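Local coordinates for protein putative exotoxin (superantigen) (Streptococcus pyogenes, PDB 1TY0) that probably acts as a superantigen toxin that can use a common surface for T-cell receptor binding and dimerization, at residues A[55-64]-A[188-196]. Sequence-based numbering, arbitrary orientation.
Sequences EVESYITTKF and KKYKDNKTI
V56 and K191 bring the two backbones together, their CA atoms 4.2 Å apart, and the link is one hydrogen bond from E57 N to K191 O (2.9 Å). The same carbonyl oxygen lies 3.3 Å from V56 CB. Valine suits this buried place as a small apolar group, with CG1 near N193 CB and the side chain against F38 of strand 37-41. K191 has the length to run past the backbone of 55-56: a bend at chi3 (59°) turns its end to E55, where NZ forms a salt bridge with OE2 (2.9 Å) on the anti lone pair. E55 meets it with a fully extended chain, and a water between K191 NZ and V56 O adds a second tie. The exposed E57 runs side by side with D192, pointing the same way, their carboxylate planes 66° apart. D192 spends OD1 on its own chain, accepting from K194 N in an Asx turn just after the 3-10 turn 189-192. The buried I60 points toward 188-196, with CD1 3.7 Å from D192 O and CG2 3.9 Å from N193 CB. The contact joins the OB-fold domain, after strand 51-55, to the beta-grasp domain, before strand 195-197, an interdomain interface of the two-domain superantigen fold.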
# COMPACT_ATOMS: atom_id res chain seq x y z
N GLU A 55 -10.25 11.31 8.61
CA GLU A 55 -10.45 12.75 8.73
C GLU A 55 -11.33 13.23 7.58
O GLU A 55 -11.10 12.88 6.42
CB GLU A 55 -9.10 13.46 8.70
CG GLU A 55 -9.17 14.96 8.92
CD GLU A 55 -7.81 15.61 8.85
OE1 GLU A 55 -6.93 15.26 9.67
OE2 GLU A 55 -7.60 16.48 7.97
N VAL A 56 -12.34 14.03 7.91
CA VAL A 56 -13.26 14.52 6.89
C VAL A 56 -13.59 16.00 7.00
O VAL A 56 -13.15 16.69 7.93
CB VAL A 56 -14.59 13.73 6.91
CG1 VAL A 56 -14.34 12.28 6.49
CG2 VAL A 56 -15.20 13.77 8.31
N GLU A 57 -14.35 16.49 6.03
CA GLU A 57 -14.78 17.87 6.00
C GLU A 57 -15.89 18.07 7.03
O GLU A 57 -16.41 17.10 7.59
CB GLU A 57 -15.27 18.24 4.60
CG GLU A 57 -14.14 18.58 3.64
CD GLU A 57 -14.60 18.73 2.19
OE1 GLU A 57 -15.77 19.10 1.96
OE2 GLU A 57 -13.78 18.48 1.28
N SER A 58 -16.26 19.32 7.28
CA SER A 58 -17.30 19.63 8.25
C SER A 58 -18.64 18.98 7.92
O SER A 58 -18.95 18.71 6.76
CB SER A 58 -17.48 21.15 8.34
OG SER A 58 -16.25 21.81 8.54
N TYR A 59 -19.42 18.72 8.97
CA TYR A 59 -20.76 18.15 8.86
C TYR A 59 -20.90 16.81 8.14
O TYR A 59 -21.85 16.58 7.39
CB TYR A 59 -21.69 19.19 8.23
CG TYR A 59 -21.74 20.45 9.07
CD1 TYR A 59 -22.32 20.44 10.33
CD2 TYR A 59 -21.14 21.63 8.63
CE1 TYR A 59 -22.31 21.58 11.14
CE2 TYR A 59 -21.11 22.77 9.43
CZ TYR A 59 -21.70 22.74 10.68
OH TYR A 59 -21.68 23.86 11.48
N ILE A 60 -19.94 15.92 8.38
CA ILE A 60 -19.95 14.59 7.80
C ILE A 60 -20.14 13.61 8.96
O ILE A 60 -20.99 12.72 8.90
CB ILE A 60 -18.63 14.27 7.07
CG1 ILE A 60 -18.50 15.14 5.81
CG2 ILE A 60 -18.57 12.78 6.71
CD1 ILE A 60 -19.59 14.92 4.80
N THR A 61 -19.36 13.78 10.02
CA THR A 61 -19.49 12.89 11.16
C THR A 61 -20.86 13.04 11.82
O THR A 61 -21.32 12.14 12.51
CB THR A 61 -18.38 13.14 12.23
OG1 THR A 61 -18.42 14.50 12.66
CG2 THR A 61 -17.01 12.81 11.66
N THR A 62 -21.50 14.18 11.61
CA THR A 62 -22.82 14.42 12.19
C THR A 62 -23.86 13.50 11.56
O THR A 62 -24.94 13.29 12.11
CB THR A 62 -23.25 15.89 12.00
OG1 THR A 62 -23.20 16.23 10.61
CG2 THR A 62 -22.34 16.82 12.78
N LYS A 63 -23.53 12.93 10.40
CA LYS A 63 -24.42 12.02 9.69
C LYS A 63 -24.36 10.62 10.30
O LYS A 63 -25.19 9.76 9.99
CB LYS A 63 -24.03 11.93 8.21
CG LYS A 63 -24.08 13.24 7.44
CD LYS A 63 -23.62 13.02 6.01
CE LYS A 63 -23.55 14.31 5.22
NZ LYS A 63 -23.07 14.07 3.83
N PHE A 64 -23.38 10.40 11.17
CA PHE A 64 -23.19 9.11 11.81
C PHE A 64 -23.38 9.18 13.33
O PHE A 64 -23.53 10.27 13.89
CB PHE A 64 -21.79 8.58 11.49
CG PHE A 64 -21.56 8.31 10.02
CD1 PHE A 64 -21.26 9.35 9.15
CD2 PHE A 64 -21.66 7.02 9.52
CE1 PHE A 64 -21.05 9.11 7.79
CE2 PHE A 64 -21.46 6.77 8.16
CZ PHE A 64 -21.15 7.81 7.29
N LYS A 188 -6.59 14.50 -0.28
CA LYS A 188 -7.42 15.41 0.50
C LYS A 188 -8.82 15.59 -0.08
O LYS A 188 -9.77 15.85 0.66
CB LYS A 188 -6.73 16.77 0.65
CG LYS A 188 -6.37 17.10 2.10
CD LYS A 188 -5.53 18.36 2.19
CE LYS A 188 -5.29 18.76 3.64
NZ LYS A 188 -4.64 17.69 4.44
N LYS A 189 -8.95 15.46 -1.39
CA LYS A 189 -10.26 15.61 -2.02
C LYS A 189 -11.27 14.63 -1.43
O LYS A 189 -12.47 14.92 -1.36
CB LYS A 189 -10.16 15.39 -3.54
CG LYS A 189 -9.52 14.06 -3.96
CD LYS A 189 -9.64 13.86 -5.48
CE LYS A 189 -8.93 12.60 -5.96
NZ LYS A 189 -7.45 12.74 -6.03
N TYR A 190 -10.80 13.47 -0.97
CA TYR A 190 -11.70 12.47 -0.42
C TYR A 190 -12.27 12.83 0.95
O TYR A 190 -13.08 12.09 1.49
CB TYR A 190 -11.00 11.09 -0.35
CG TYR A 190 -10.47 10.59 -1.68
CD1 TYR A 190 -11.29 10.59 -2.82
CD2 TYR A 190 -9.16 10.12 -1.81
CE1 TYR A 190 -10.82 10.12 -4.04
CE2 TYR A 190 -8.68 9.65 -3.04
CZ TYR A 190 -9.51 9.65 -4.15
OH TYR A 190 -9.06 9.19 -5.36
N LYS A 191 -11.85 13.96 1.51
CA LYS A 191 -12.38 14.36 2.80
C LYS A 191 -13.87 14.67 2.72
O LYS A 191 -14.55 14.70 3.74
CB LYS A 191 -11.62 15.56 3.36
CG LYS A 191 -10.20 15.23 3.79
CD LYS A 191 -9.49 16.44 4.38
CE LYS A 191 -10.22 16.97 5.60
NZ LYS A 191 -9.40 18.00 6.30
N ASP A 192 -14.38 14.90 1.51
CA ASP A 192 -15.82 15.17 1.39
C ASP A 192 -16.64 13.90 1.62
O ASP A 192 -17.87 13.96 1.69
CB ASP A 192 -16.18 15.80 0.04
CG ASP A 192 -15.78 14.93 -1.14
OD1 ASP A 192 -15.66 13.71 -0.99
OD2 ASP A 192 -15.61 15.50 -2.25
N ASN A 193 -15.95 12.77 1.72
CA ASN A 193 -16.59 11.47 1.97
C ASN A 193 -17.76 11.24 1.02
O ASN A 193 -18.75 10.62 1.40
CB ASN A 193 -17.09 11.40 3.42
CG ASN A 193 -17.20 9.97 3.95
OD1 ASN A 193 -18.20 9.60 4.57
ND2 ASN A 193 -16.17 9.18 3.74
N LYS A 194 -17.65 11.74 -0.21
CA LYS A 194 -18.74 11.57 -1.18
C LYS A 194 -19.10 10.10 -1.33
O LYS A 194 -18.24 9.25 -1.57
CB LYS A 194 -18.36 12.17 -2.53
CG LYS A 194 -18.60 13.66 -2.61
CD LYS A 194 -18.46 14.19 -4.04
CE LYS A 194 -18.85 15.65 -4.11
NZ LYS A 194 -18.70 16.21 -5.49
N THR A 195 -20.39 9.83 -1.20
CA THR A 195 -20.89 8.47 -1.23
C THR A 195 -22.01 8.26 -2.25
O THR A 195 -22.80 9.17 -2.53
CB THR A 195 -21.39 8.09 0.18
OG1 THR A 195 -20.28 8.12 1.09
CG2 THR A 195 -22.04 6.74 0.20
N ILE A 196 -22.07 7.05 -2.79
CA ILE A 196 -23.09 6.68 -3.77
C ILE A 196 -23.72 5.35 -3.40
O ILE A 196 -23.03 4.43 -2.94
CB ILE A 196 -22.47 6.49 -5.18
CG1 ILE A 196 -21.84 7.80 -5.66
CG2 ILE A 196 -23.55 6.02 -6.16
CD1 ILE A 196 -21.12 7.66 -6.99
O HOH W 1 -11.19 18.82 8.22
O HOH W 2 -20.68 12.70 2.40